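Local structure of VgrG protein (Vibrio cholerae, 4DTD) at residues Lys11-Phe16 against His331-Ala336; Glu28-Gly33 against Thr88-Ser93; Trp113-Phe118 against Gln164-Thr169; Ser171-Thr176 against Glu358-Leu363; Ser233-Thr238 against Asn317-Phe322. The protein probably cross-links host-cell actin covalently in an ATP-dependent reaction, as the actin cross-linking domain of a secreted VgrG effector. All blocks are in the same frame, centred on the assembly; numbering follows the deposited sequence. Where two conformers were deposited one is given.

Contact 1: residues Lys11-Phe16 against His331-Ala336; sequences KATPDF and HGINNA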
# COMPACT_ATOMS: atom_id res chain seq x y z
N LYS A 11 3.44 0.67 -5.04
CA LYS A 11 3.27 -0.80 -5.00
C LYS A 11 1.89 -1.39 -4.68
O LYS A 11 1.02 -0.73 -4.11
CB LYS A 11 4.32 -1.46 -4.08
CG LYS A 11 5.76 -1.34 -4.58
CD LYS A 11 6.48 -0.24 -3.82
CE LYS A 11 7.76 0.23 -4.44
NZ LYS A 11 8.20 1.49 -3.80
N ALA A 12 1.74 -2.70 -5.06
CA ALA A 12 0.57 -3.54 -4.81
C ALA A 12 0.85 -4.35 -3.53
O ALA A 12 1.88 -5.01 -3.41
CB ALA A 12 0.31 -4.46 -5.99
N THR A 13 -0.07 -4.22 -2.56
CA THR A 13 -0.04 -4.83 -1.23
C THR A 13 -1.04 -6.02 -1.10
O THR A 13 -1.84 -6.19 -2.02
CB THR A 13 -0.22 -3.72 -0.17
OG1 THR A 13 -1.08 -2.70 -0.67
CG2 THR A 13 1.10 -3.11 0.26
N PRO A 14 -1.00 -6.84 -0.00
CA PRO A 14 -1.95 -7.98 0.11
C PRO A 14 -3.43 -7.65 -0.07
O PRO A 14 -3.94 -6.69 0.52
CB PRO A 14 -1.64 -8.56 1.50
CG PRO A 14 -0.88 -7.50 2.22
CD PRO A 14 -0.10 -6.80 1.17
N ASP A 15 -4.13 -8.45 -0.91
CA ASP A 15 -5.53 -8.28 -1.30
C ASP A 15 -6.56 -9.21 -0.63
O ASP A 15 -7.76 -8.92 -0.67
CB ASP A 15 -5.67 -8.34 -2.83
CG ASP A 15 -5.19 -9.65 -3.45
OD1 ASP A 15 -3.96 -9.80 -3.64
OD2 ASP A 15 -6.04 -10.52 -3.73
N PHE A 16 -6.10 -10.34 -0.05
CA PHE A 16 -6.94 -11.36 0.62
C PHE A 16 -7.63 -10.83 1.90
O PHE A 16 -7.10 -9.90 2.52
CB PHE A 16 -6.10 -12.63 0.94
CG PHE A 16 -4.82 -12.35 1.70
CD1 PHE A 16 -4.83 -12.27 3.09
CD2 PHE A 16 -3.62 -12.12 1.03
CE1 PHE A 16 -3.66 -11.97 3.79
CE2 PHE A 16 -2.46 -11.84 1.73
CZ PHE A 16 -2.49 -11.74 3.11
N HIS A 331 -6.21 -0.45 -7.23
CA HIS A 331 -6.78 -1.51 -6.39
C HIS A 331 -6.66 -1.34 -4.87
O HIS A 331 -5.57 -1.42 -4.29
CB HIS A 331 -6.44 -2.94 -6.84
CG HIS A 331 -7.20 -3.97 -6.07
ND1 HIS A 331 -8.59 -4.03 -6.10
CD2 HIS A 331 -6.75 -4.92 -5.20
CE1 HIS A 331 -8.94 -5.01 -5.28
NE2 HIS A 331 -7.86 -5.58 -4.73
N GLY A 332 -7.81 -1.11 -4.26
CA GLY A 332 -7.92 -0.92 -2.83
C GLY A 332 -7.94 -2.20 -2.02
O GLY A 332 -8.22 -3.28 -2.55
N ILE A 333 -7.62 -2.06 -0.74
CA ILE A 333 -7.68 -3.12 0.27
C ILE A 333 -9.04 -2.88 0.91
O ILE A 333 -9.19 -2.02 1.78
CB ILE A 333 -6.47 -3.02 1.23
CG1 ILE A 333 -5.14 -3.02 0.42
CG2 ILE A 333 -6.52 -4.13 2.28
CD1 ILE A 333 -3.93 -2.41 1.13
N ASN A 334 -10.06 -3.53 0.35
CA ASN A 334 -11.46 -3.33 0.67
C ASN A 334 -12.16 -4.47 1.44
O ASN A 334 -13.37 -4.36 1.70
CB ASN A 334 -12.22 -3.02 -0.63
CG ASN A 334 -11.63 -1.87 -1.42
OD1 ASN A 334 -10.81 -1.08 -0.93
ND2 ASN A 334 -12.03 -1.76 -2.68
N ASN A 335 -11.42 -5.54 1.80
CA ASN A 335 -11.97 -6.71 2.49
C ASN A 335 -11.37 -6.93 3.89
O ASN A 335 -11.54 -8.01 4.47
CB ASN A 335 -11.79 -7.96 1.60
CG ASN A 335 -10.37 -8.27 1.18
OD1 ASN A 335 -9.39 -7.59 1.53
ND2 ASN A 335 -10.23 -9.33 0.39
N ALA A 336 -10.67 -5.90 4.44
CA ALA A 336 -10.05 -5.96 5.76
C ALA A 336 -11.05 -5.54 6.84
O ALA A 336 -11.85 -4.62 6.63
CB ALA A 336 -8.82 -5.06 5.81
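The imidazole of His331 meets Asp15 at its edge. NE2 lies 4.0 Å from Asp15 CB, and the approach is near the ring plane. The ring gets there with CG anti to the backbone N (chi1 -172°). The carboxylate of Asp15 does not join in, since its OD2 is 5.4 Å from NE2. The second flat group is the amide of Asn335. In one of its two modelled conformers, ND2 donates to Asp15 O at 2.7 Å. The donor lies in the carbonyl plane, but Asp15 O is tilted 17° from the amide plane. This bond is tentative: Asn335 OD1 also crowds Asp15 O, and the other conformer may not make it. Both strands that follow these loops, 19-20 and 337-339, pair in parallel with each other. The contact therefore joins the two chain segments just ahead of that pairing. Between the polar ends sits Ile333, the buried residue of an otherwise superficial contact. Its side chain crosses that of Thr13 at about a right angle, with CD1 3.4 Å from Thr13 OG1. Its two inner branches share Pro14 O, with CG1 at 3.9 Å and CG2 at 4.0 Å. Behind this, Ile333 packs on Leu349 of strand 344-352. Arg280 NH2 hydrogen bonds to both Thr13 OG1 and His331 O, and so links the two loops.

Contact 2: residues Glu28-Gly33 against Thr88-Ser93; sequences ENELAG and TVELVS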
# COMPACT_ATOMS: atom_id res chain seq x y z
N GLU A 28 7.09 -2.97 3.77
CA GLU A 28 7.54 -3.18 2.40
C GLU A 28 8.98 -2.74 2.25
O GLU A 28 9.33 -1.64 2.65
CB GLU A 28 6.69 -2.33 1.42
CG GLU A 28 5.21 -2.68 1.33
CD GLU A 28 4.37 -1.66 0.58
OE1 GLU A 28 3.51 -1.01 1.21
OE2 GLU A 28 4.59 -1.49 -0.65
N ASN A 29 9.81 -3.57 1.61
CA ASN A 29 11.19 -3.20 1.39
C ASN A 29 11.69 -3.63 0.04
O ASN A 29 11.92 -4.83 -0.17
CB ASN A 29 12.08 -3.79 2.48
CG ASN A 29 13.21 -2.90 2.93
OD1 ASN A 29 13.42 -2.75 4.13
ND2 ASN A 29 13.95 -2.28 2.01
N GLU A 30 11.88 -2.67 -0.89
CA GLU A 30 12.47 -2.93 -2.22
C GLU A 30 13.95 -3.13 -1.98
O GLU A 30 14.53 -2.34 -1.25
CB GLU A 30 12.27 -1.78 -3.25
CG GLU A 30 11.08 -0.85 -3.04
CD GLU A 30 11.30 0.61 -3.40
OE1 GLU A 30 12.27 0.94 -4.13
OE2 GLU A 30 10.52 1.45 -2.88
N LEU A 31 14.54 -4.21 -2.52
CA LEU A 31 15.95 -4.55 -2.31
C LEU A 31 16.86 -3.97 -3.38
O LEU A 31 16.42 -3.68 -4.49
CB LEU A 31 16.18 -6.08 -2.25
CG LEU A 31 15.34 -6.89 -1.29
CD1 LEU A 31 15.73 -8.35 -1.34
CD2 LEU A 31 15.40 -6.33 0.12
N ALA A 32 18.16 -3.83 -3.04
CA ALA A 32 19.17 -3.36 -3.97
C ALA A 32 20.24 -4.40 -4.02
O ALA A 32 20.54 -5.05 -3.00
CB ALA A 32 19.75 -2.02 -3.53
N GLY A 33 20.83 -4.55 -5.20
CA GLY A 33 21.90 -5.52 -5.38
C GLY A 33 21.50 -6.73 -6.20
O GLY A 33 22.36 -7.55 -6.52
N THR A 88 13.07 -5.39 -10.02
CA THR A 88 13.67 -5.29 -8.69
C THR A 88 12.79 -6.21 -7.80
O THR A 88 11.66 -6.55 -8.19
CB THR A 88 13.66 -3.82 -8.15
OG1 THR A 88 12.32 -3.33 -8.12
CG2 THR A 88 14.52 -2.87 -8.99
N VAL A 89 13.32 -6.62 -6.65
CA VAL A 89 12.63 -7.48 -5.71
C VAL A 89 12.12 -6.65 -4.54
O VAL A 89 12.83 -5.82 -3.99
CB VAL A 89 13.53 -8.66 -5.24
CG1 VAL A 89 12.87 -9.48 -4.11
CG2 VAL A 89 13.89 -9.55 -6.42
N GLU A 90 10.90 -6.89 -4.16
CA GLU A 90 10.33 -6.22 -3.01
C GLU A 90 9.83 -7.28 -2.03
O GLU A 90 9.18 -8.23 -2.44
CB GLU A 90 9.19 -5.29 -3.45
CG GLU A 90 9.03 -4.10 -2.52
CD GLU A 90 7.65 -3.47 -2.45
OE1 GLU A 90 6.70 -4.02 -3.05
OE2 GLU A 90 7.52 -2.43 -1.77
N LEU A 91 10.13 -7.09 -0.75
CA LEU A 91 9.68 -7.96 0.36
C LEU A 91 8.45 -7.27 0.99
O LEU A 91 8.54 -6.14 1.47
CB LEU A 91 10.82 -8.11 1.38
CG LEU A 91 11.88 -9.23 1.18
CD1 LEU A 91 12.06 -9.67 -0.25
CD2 LEU A 91 13.17 -8.90 1.85
N VAL A 92 7.27 -7.93 0.89
CA VAL A 92 5.99 -7.40 1.36
C VAL A 92 5.44 -8.27 2.50
O VAL A 92 5.04 -9.41 2.29
CB VAL A 92 4.99 -7.20 0.17
CG1 VAL A 92 3.63 -6.72 0.67
CG2 VAL A 92 5.55 -6.22 -0.85
N SER A 93 5.45 -7.73 3.72
CA SER A 93 5.01 -8.48 4.88
C SER A 93 3.51 -8.80 4.91
O SER A 93 2.71 -8.08 4.33
CB SER A 93 5.45 -7.80 6.17
OG SER A 93 4.57 -6.73 6.49
O HOH W 1 15.84 -5.99 -6.13
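Glu28 and Val92 face each other as a non-hydrogen-bonded pair of antiparallel strands. The side chain of Glu28 runs beside that of Val92 and points the same way. Its CB lies 3.3 Å from Glu90 OE2. CG, anti to the carbonyl carbon (chi1 -64°), lies 3.9 Å from Glu90 OE2 and touches Val92 CG2. The chain runs on extended, which keeps CD near Glu90 OE2 as well. At the tip, Glu28 OE2 is 3.3 Å from Glu90 OE2, with the two carboxylate planes 69° apart. Both are acceptors of like charge, close but not hydrogen-bonded. The backbones are tied by Asn29 N to Leu91 O (2.9 Å), Leu91 N to Asn29 O, and Leu31 N to Val89 O. Further on, a water bridges Leu31 O and Val89 N. Glu28, Glu30 and Glu90 lie on the face of Val92. Leu91, on the other face with Asn29, meets Leu31, CD2 to CD2 at 3.8 Å. Glu30 forms a salt bridge with Lys11 NZ, and Asp63 and Glu351 add more carboxylates nearby. Such a gathering of acids on a sheet is consistent with a site for cations, as in the metal-dependent glutamine synthetase-like enzymes, and Lys11 probably offsets part of its negative charge.

Contact 3: residues Trp113-Phe118 against Gln164-Thr169; sequences WLATHF and QTITMT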
# COMPACT_ATOMS: atom_id res chain seq x y z
N TRP A 113 17.56 -12.28 7.44
CA TRP A 113 18.05 -13.62 7.12
C TRP A 113 17.96 -13.85 5.61
O TRP A 113 18.89 -14.42 5.05
CB TRP A 113 17.31 -14.74 7.88
CG TRP A 113 17.54 -16.09 7.25
CD1 TRP A 113 18.70 -16.81 7.28
CD2 TRP A 113 16.68 -16.74 6.29
NE1 TRP A 113 18.61 -17.90 6.42
CE2 TRP A 113 17.39 -17.86 5.79
CE3 TRP A 113 15.40 -16.47 5.79
CZ2 TRP A 113 16.82 -18.75 4.87
CZ3 TRP A 113 14.84 -17.34 4.86
CH2 TRP A 113 15.56 -18.46 4.40
N LEU A 114 16.83 -13.47 4.97
CA LEU A 114 16.69 -13.67 3.52
C LEU A 114 17.72 -12.88 2.73
O LEU A 114 18.28 -13.44 1.78
CB LEU A 114 15.24 -13.50 2.98
CG LEU A 114 15.03 -13.82 1.50
CD1 LEU A 114 15.20 -15.29 1.21
CD2 LEU A 114 13.68 -13.32 1.00
N ALA A 115 18.07 -11.66 3.19
CA ALA A 115 19.12 -10.88 2.52
C ALA A 115 20.45 -11.68 2.53
O ALA A 115 21.17 -11.73 1.53
CB ALA A 115 19.31 -9.54 3.22
N THR A 116 20.72 -12.34 3.66
CA THR A 116 21.88 -13.21 3.92
C THR A 116 21.85 -14.38 2.94
O THR A 116 22.84 -14.64 2.28
CB THR A 116 21.81 -13.62 5.41
OG1 THR A 116 22.53 -12.68 6.19
CG2 THR A 116 22.25 -15.01 5.68
N HIS A 117 20.68 -15.04 2.80
CA HIS A 117 20.45 -16.14 1.88
C HIS A 117 20.61 -15.66 0.41
O HIS A 117 21.24 -16.34 -0.38
CB HIS A 117 19.07 -16.76 2.17
CG HIS A 117 18.75 -17.87 1.24
ND1 HIS A 117 19.36 -19.09 1.36
CD2 HIS A 117 18.01 -17.85 0.10
CE1 HIS A 117 18.94 -19.80 0.32
NE2 HIS A 117 18.13 -19.10 -0.46
N PHE A 118 20.13 -14.45 0.07
CA PHE A 118 20.30 -13.87 -1.27
C PHE A 118 21.79 -13.63 -1.58
O PHE A 118 22.24 -13.91 -2.71
CB PHE A 118 19.50 -12.57 -1.39
CG PHE A 118 18.04 -12.71 -1.78
CD1 PHE A 118 17.66 -13.59 -2.79
CD2 PHE A 118 17.07 -11.92 -1.19
CE1 PHE A 118 16.31 -13.70 -3.16
CE2 PHE A 118 15.73 -12.02 -1.57
CZ PHE A 118 15.36 -12.92 -2.55
N GLN A 164 28.25 -8.52 -4.36
CA GLN A 164 27.28 -7.77 -3.55
C GLN A 164 26.83 -8.43 -2.27
O GLN A 164 26.51 -9.64 -2.25
CB GLN A 164 26.03 -7.43 -4.38
CG GLN A 164 26.26 -6.48 -5.51
CD GLN A 164 26.43 -7.17 -6.83
OE1 GLN A 164 27.09 -8.21 -6.94
NE2 GLN A 164 25.90 -6.55 -7.87
N THR A 165 26.73 -7.61 -1.21
CA THR A 165 26.12 -8.01 0.05
C THR A 165 24.71 -7.48 -0.12
O THR A 165 24.53 -6.28 -0.39
CB THR A 165 26.82 -7.43 1.29
OG1 THR A 165 28.07 -8.13 1.46
CG2 THR A 165 25.98 -7.61 2.58
N ILE A 166 23.72 -8.37 -0.04
CA ILE A 166 22.34 -7.96 -0.20
C ILE A 166 21.88 -7.36 1.09
O ILE A 166 22.07 -7.93 2.16
CB ILE A 166 21.43 -9.09 -0.76
CG1 ILE A 166 21.92 -9.62 -2.14
CG2 ILE A 166 19.94 -8.70 -0.78
CD1 ILE A 166 22.14 -8.57 -3.24
N THR A 167 21.27 -6.20 0.99
CA THR A 167 20.82 -5.47 2.15
C THR A 167 19.36 -4.98 2.00
O THR A 167 18.85 -4.90 0.88
CB THR A 167 21.86 -4.33 2.32
OG1 THR A 167 22.47 -4.35 3.61
CG2 THR A 167 21.37 -2.96 1.87
N MSE A 168 18.73 -4.64 3.14
CA MSE A 168 17.42 -4.00 3.26
C MSE A 168 17.68 -2.54 2.86
O MSE A 168 18.29 -1.80 3.63
CB MSE A 168 16.90 -4.06 4.72
CG MSE A 168 16.45 -5.44 5.20
SE MSE A 168 15.26 -6.34 3.90
CE MSE A 168 16.46 -7.67 3.27
N THR A 169 17.31 -2.15 1.65
CA THR A 169 17.53 -0.79 1.16
C THR A 169 16.68 0.22 1.96
O THR A 169 15.46 0.07 2.00
CB THR A 169 17.22 -0.73 -0.35
OG1 THR A 169 17.75 -1.89 -0.98
CG2 THR A 169 17.80 0.47 -1.02
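Ala115 and Ile166 are joined by one hydroxyl, that of Thr119. Its OG1 accepts a hydrogen bond from Ile166 N and donates one to Ala115 O. The group thus pins an irregular segment to the side of helix 101-124. The segment belongs to the long loop between strands 150-153 and 173-180, which runs over the helix here. No direct hydrogen bond links 113-118 with 164-169, and the rest of the contact is apolar. Ile166 points at the helix. Its CB is 3.5 Å from Ala115 O, while CG1 and CG2 straddle Phe118 CB, each 3.9 Å away. The first torsion sets this up: CG1 is anti to the carbonyl carbon (chi1 -59°) and CG2 anti to the backbone N, which turns both branches to the helix. The Phe118 ring leads away from the loop, toward Leu60 of strand 56-68 and Leu31. Phe118 thus sits between the loop and strand 56-68. Ala115 is small, and the loop comes close over it, with CB 3.4 Å from Ile166 O. Met168, a selenomethionine here, folds back over the same residue. Its chain bends at chi2 (-48°) and again at chi3, and it also touches Met111 and Leu112 of the helix. This brings its terminal CE to 3.4 Å from Ala115 CB, a tight approach that the model may exaggerate.

Contact 4: residues Ser171-Thr176 against Glu358-Leu363; sequences SGQQAT and ELQSYL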
# COMPACT_ATOMS: atom_id res chain seq x y z
N SER A 171 15.96 3.40 1.24
CA SER A 171 15.12 4.18 0.32
C SER A 171 13.96 3.33 -0.22
O SER A 171 12.94 3.87 -0.64
CB SER A 171 15.95 4.78 -0.83
OG SER A 171 16.62 3.79 -1.59
N GLY A 172 14.10 2.01 -0.13
CA GLY A 172 13.08 1.06 -0.54
C GLY A 172 12.00 0.77 0.48
O GLY A 172 11.22 -0.16 0.28
N GLN A 173 11.87 1.59 1.55
CA GLN A 173 10.90 1.33 2.63
C GLN A 173 9.59 2.10 2.64
O GLN A 173 9.55 3.30 2.42
CB GLN A 173 11.58 1.36 3.99
CG GLN A 173 12.81 0.47 4.04
CD GLN A 173 13.54 0.52 5.35
OE1 GLN A 173 13.95 1.58 5.83
NE2 GLN A 173 13.80 -0.66 5.92
N GLN A 174 8.50 1.36 2.91
CA GLN A 174 7.11 1.82 3.01
C GLN A 174 6.40 1.00 4.09
O GLN A 174 6.82 -0.11 4.40
CB GLN A 174 6.36 1.66 1.68
CG GLN A 174 6.80 2.65 0.60
CD GLN A 174 5.78 2.68 -0.50
OE1 GLN A 174 4.79 3.39 -0.43
NE2 GLN A 174 5.95 1.85 -1.49
N ALA A 175 5.33 1.57 4.67
CA ALA A 175 4.54 0.93 5.72
C ALA A 175 3.08 1.10 5.39
O ALA A 175 2.72 2.08 4.75
CB ALA A 175 4.85 1.56 7.07
N THR A 176 2.25 0.12 5.78
CA THR A 176 0.80 0.14 5.57
C THR A 176 0.10 -0.12 6.90
O THR A 176 0.35 -1.14 7.54
CB THR A 176 0.36 -0.71 4.36
OG1 THR A 176 0.98 -0.18 3.18
CG2 THR A 176 -1.15 -0.66 4.12
N GLU A 358 8.15 7.44 13.94
CA GLU A 358 7.22 6.67 14.78
C GLU A 358 7.07 5.21 14.31
O GLU A 358 6.79 4.32 15.12
CB GLU A 358 5.83 7.35 14.82
CG GLU A 358 5.83 8.76 15.40
CD GLU A 358 5.92 9.90 14.40
OE1 GLU A 358 6.77 9.85 13.48
OE2 GLU A 358 5.15 10.88 14.56
N LEU A 359 7.25 4.97 12.99
CA LEU A 359 7.12 3.64 12.43
C LEU A 359 8.45 2.93 12.12
O LEU A 359 8.43 1.75 11.78
CB LEU A 359 6.17 3.64 11.23
CG LEU A 359 4.76 4.17 11.44
CD1 LEU A 359 4.04 4.28 10.11
CD2 LEU A 359 3.95 3.28 12.39
N GLN A 360 9.60 3.63 12.27
CA GLN A 360 10.93 3.08 11.99
C GLN A 360 11.27 1.74 12.67
O GLN A 360 11.83 0.86 12.02
CB GLN A 360 12.03 4.13 12.22
CG GLN A 360 12.19 5.11 11.04
CD GLN A 360 12.65 4.47 9.74
OE1 GLN A 360 13.45 3.52 9.71
NE2 GLN A 360 12.19 5.02 8.63
N SER A 361 10.90 1.58 13.96
CA SER A 361 11.10 0.36 14.75
C SER A 361 10.38 -0.87 14.15
O SER A 361 10.71 -1.99 14.54
CB SER A 361 10.66 0.58 16.20
OG SER A 361 9.26 0.79 16.29
N TYR A 362 9.41 -0.67 13.23
CA TYR A 362 8.69 -1.76 12.53
C TYR A 362 9.47 -2.30 11.30
O TYR A 362 9.07 -3.30 10.71
CB TYR A 362 7.28 -1.32 12.10
CG TYR A 362 6.32 -1.14 13.25
CD1 TYR A 362 5.53 -2.19 13.70
CD2 TYR A 362 6.22 0.09 13.91
CE1 TYR A 362 4.67 -2.04 14.79
CE2 TYR A 362 5.35 0.26 14.98
CZ TYR A 362 4.58 -0.81 15.42
OH TYR A 362 3.72 -0.63 16.48
N LEU A 363 10.55 -1.61 10.90
CA LEU A 363 11.33 -1.97 9.72
C LEU A 363 12.64 -2.66 10.06
O LEU A 363 13.29 -2.29 11.05
CB LEU A 363 11.66 -0.73 8.88
CG LEU A 363 10.55 0.19 8.45
CD1 LEU A 363 11.17 1.45 7.93
CD2 LEU A 363 9.68 -0.44 7.37
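Strand 173-180 lies between strands 23-30 and 344-352, antiparallel to both, and the loop that follows strand 344-352 comes back across its beginning. Gln173 and Leu363 carry most of this contact. Their side chains cross at a slant. The extended chain of Gln173 (chi2 178°) brings its amide across the leucine, so that the polar group touches mainly carbon. OE1 is 3.5 Å from Leu363 CD1, CD is 3.6 Å from the same methyl, and NE2 is 3.7 Å from Leu363 CB. The polar need of NE2 is met elsewhere, by a hydrogen bond to Asn29 OD1 and a weak one to Pro364 O. That bond to Asn29 probably fixes which way the amide is turned. The other methyl of Leu363, CD2, reaches the strand backbone, 4.1 Å from Gln174 O. Two residues along, Ala175 CB meets Leu359 CD1 at 4.2 Å. Leu359 itself rests on Phe352 and on Leu194 of helix 190-196. The loop makes a tight turn between its two leucines, with Tyr362 N bonded to Leu359 O at 3.0 Å and Leu363 N to Gln360 O at the same length. The turn sets Leu359 and Leu363 on the side of the strand. Gln173 and Ala175 receive them from one face while Gln174 points away, the alternation of side chains of a beta strand, here with one face covered by the loop.

Contact 5: residues Ser233-Thr238 against Asn317-Phe322; sequences SIYLKT and NVFQYF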
# COMPACT_ATOMS: atom_id res chain seq x y z
N SER A 233 -12.11 15.53 3.53
CA SER A 233 -10.67 15.75 3.40
C SER A 233 -10.08 15.00 2.16
O SER A 233 -9.27 15.60 1.44
CB SER A 233 -9.94 15.40 4.69
OG SER A 233 -10.46 16.18 5.76
N ILE A 234 -10.57 13.75 1.86
CA ILE A 234 -10.15 12.94 0.73
C ILE A 234 -10.61 13.58 -0.58
O ILE A 234 -9.76 13.84 -1.44
CB ILE A 234 -10.55 11.44 0.86
CG1 ILE A 234 -9.60 10.73 1.84
CG2 ILE A 234 -10.57 10.70 -0.52
CD1 ILE A 234 -10.02 9.32 2.20
N TYR A 235 -11.92 13.87 -0.72
CA TYR A 235 -12.50 14.52 -1.90
C TYR A 235 -11.81 15.84 -2.19
O TYR A 235 -11.49 16.10 -3.35
CB TYR A 235 -14.01 14.78 -1.70
CG TYR A 235 -14.94 13.58 -1.79
CD1 TYR A 235 -14.61 12.37 -1.19
CD2 TYR A 235 -16.20 13.71 -2.35
CE1 TYR A 235 -15.50 11.30 -1.18
CE2 TYR A 235 -17.11 12.65 -2.33
CZ TYR A 235 -16.75 11.44 -1.75
OH TYR A 235 -17.63 10.38 -1.79
N LEU A 236 -11.56 16.66 -1.16
CA LEU A 236 -10.88 17.95 -1.33
C LEU A 236 -9.43 17.77 -1.78
O LEU A 236 -8.99 18.49 -2.67
CB LEU A 236 -10.93 18.81 -0.05
CG LEU A 236 -12.28 19.34 0.42
CD1 LEU A 236 -12.08 20.29 1.56
CD2 LEU A 236 -13.05 20.04 -0.70
N LYS A 237 -8.69 16.79 -1.19
CA LYS A 237 -7.30 16.54 -1.59
C LYS A 237 -7.19 16.02 -3.03
O LYS A 237 -6.23 16.40 -3.72
CB LYS A 237 -6.56 15.64 -0.60
CG LYS A 237 -5.08 15.39 -0.98
CD LYS A 237 -4.18 16.61 -0.81
CE LYS A 237 -2.73 16.16 -0.82
NZ LYS A 237 -1.82 17.27 -0.46
N THR A 238 -8.17 15.22 -3.50
CA THR A 238 -8.13 14.74 -4.87
C THR A 238 -8.34 15.87 -5.86
O THR A 238 -7.59 15.95 -6.84
CB THR A 238 -8.85 13.38 -5.13
OG1 THR A 238 -10.17 13.57 -5.64
CG2 THR A 238 -8.85 12.46 -3.96
N ASN A 317 -17.55 15.96 -10.73
CA ASN A 317 -16.75 14.81 -11.17
C ASN A 317 -16.03 14.09 -10.06
O ASN A 317 -16.10 12.87 -10.02
CB ASN A 317 -15.83 15.17 -12.33
CG ASN A 317 -16.55 15.19 -13.65
OD1 ASN A 317 -16.77 14.16 -14.29
ND2 ASN A 317 -16.97 16.35 -14.07
N VAL A 318 -15.36 14.82 -9.13
CA VAL A 318 -14.68 14.23 -7.96
C VAL A 318 -15.72 13.53 -7.07
O VAL A 318 -15.50 12.38 -6.66
CB VAL A 318 -13.82 15.27 -7.17
CG1 VAL A 318 -13.39 14.74 -5.79
CG2 VAL A 318 -12.59 15.68 -7.98
N PHE A 319 -16.87 14.19 -6.85
CA PHE A 319 -17.98 13.66 -6.05
C PHE A 319 -18.57 12.37 -6.65
O PHE A 319 -18.73 11.40 -5.92
CB PHE A 319 -19.06 14.72 -5.80
CG PHE A 319 -20.16 14.30 -4.85
CD1 PHE A 319 -20.03 14.47 -3.48
CD2 PHE A 319 -21.34 13.72 -5.33
CE1 PHE A 319 -21.05 14.07 -2.60
CE2 PHE A 319 -22.35 13.32 -4.46
CZ PHE A 319 -22.20 13.50 -3.10
N GLN A 320 -18.87 12.36 -7.97
CA GLN A 320 -19.44 11.19 -8.65
C GLN A 320 -18.43 10.04 -8.67
O GLN A 320 -18.80 8.90 -8.36
CB GLN A 320 -19.91 11.56 -10.07
CG GLN A 320 -20.58 10.43 -10.85
CD GLN A 320 -20.53 10.63 -12.35
OE1 GLN A 320 -19.93 11.58 -12.88
NE2 GLN A 320 -21.15 9.70 -13.09
N TYR A 321 -17.16 10.33 -8.99
CA TYR A 321 -16.10 9.32 -9.02
C TYR A 321 -16.08 8.45 -7.75
O TYR A 321 -16.11 7.23 -7.86
CB TYR A 321 -14.73 9.98 -9.25
CG TYR A 321 -13.56 9.02 -9.19
CD1 TYR A 321 -13.30 8.15 -10.23
CD2 TYR A 321 -12.68 9.04 -8.11
CE1 TYR A 321 -12.20 7.29 -10.21
CE2 TYR A 321 -11.58 8.18 -8.06
CZ TYR A 321 -11.35 7.30 -9.12
OH TYR A 321 -10.27 6.45 -9.10
N PHE A 322 -16.05 9.10 -6.56
CA PHE A 322 -16.00 8.42 -5.27
C PHE A 322 -17.31 7.80 -4.82
O PHE A 322 -17.27 6.76 -4.16
CB PHE A 322 -15.41 9.32 -4.18
CG PHE A 322 -13.94 9.56 -4.34
CD1 PHE A 322 -13.04 8.50 -4.30
CD2 PHE A 322 -13.45 10.85 -4.54
CE1 PHE A 322 -11.67 8.73 -4.45
CE2 PHE A 322 -12.08 11.07 -4.69
CZ PHE A 322 -11.20 10.01 -4.65
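The rings of Tyr235 and Phe322 lie nearly parallel, with planes 29° apart, yet they barely overlap. They have slid past each other in opposite directions, and Tyr235 OH ends beside Phe322 CB at 3.4 Å. The contact is a crossing of two helices, 221-245 and 312-323. The axes of the segments pass 9.9 Å apart at an angle of 127°. An aromatic cluster of Tyr235, Phe319 and Phe322 fills the crossing. Phe322 CD2 sits over one face of the tyrosine, off toward the rim. Phe319 comes at its edge, with CD1 3.6 Å from Tyr235 CE2. Met299 touches both Tyr235 and Phe319, so helix 292-307 also borders the cluster. Val318 also points at the other helix. Its CG1, anti to the backbone N (chi1 167°), reaches Tyr235 O at 3.4 Å and touches Thr238 OG1. Tyr321 CD2 lies over the centre of one face of Phe322, and Ile234 CG2 touches Phe322 CZ at 4.2 Å. At the edge of that ring, Thr238 OG1 is 3.3 Å from CE2.

How the contacts relate
Contacts 2, 3, 4 and 5 are buried, while contact 1 is a surface contact between loops. Contacts 2 and 4 share a sheet region: strand 23-30 has strand 84-97 on one side and strand 173-180 on the other, with Glu30 N bonded to Gly172 O. Contact 3 adjoins contact 2 through Asn29 ND2 and Thr169 O. Contact 1 touches contact 2 through Lys11 and Thr13, against Glu28 and Glu90. Contact 5 stands apart, its centre about 42 Å from that of contact 3, in a helical part of the chain. Chemistry differs with place: contact 1 mixes polar and aliphatic groups, contact 2 gathers acids, contacts 3 and 4 are mostly apolar, and aromatic rings fill contact 5.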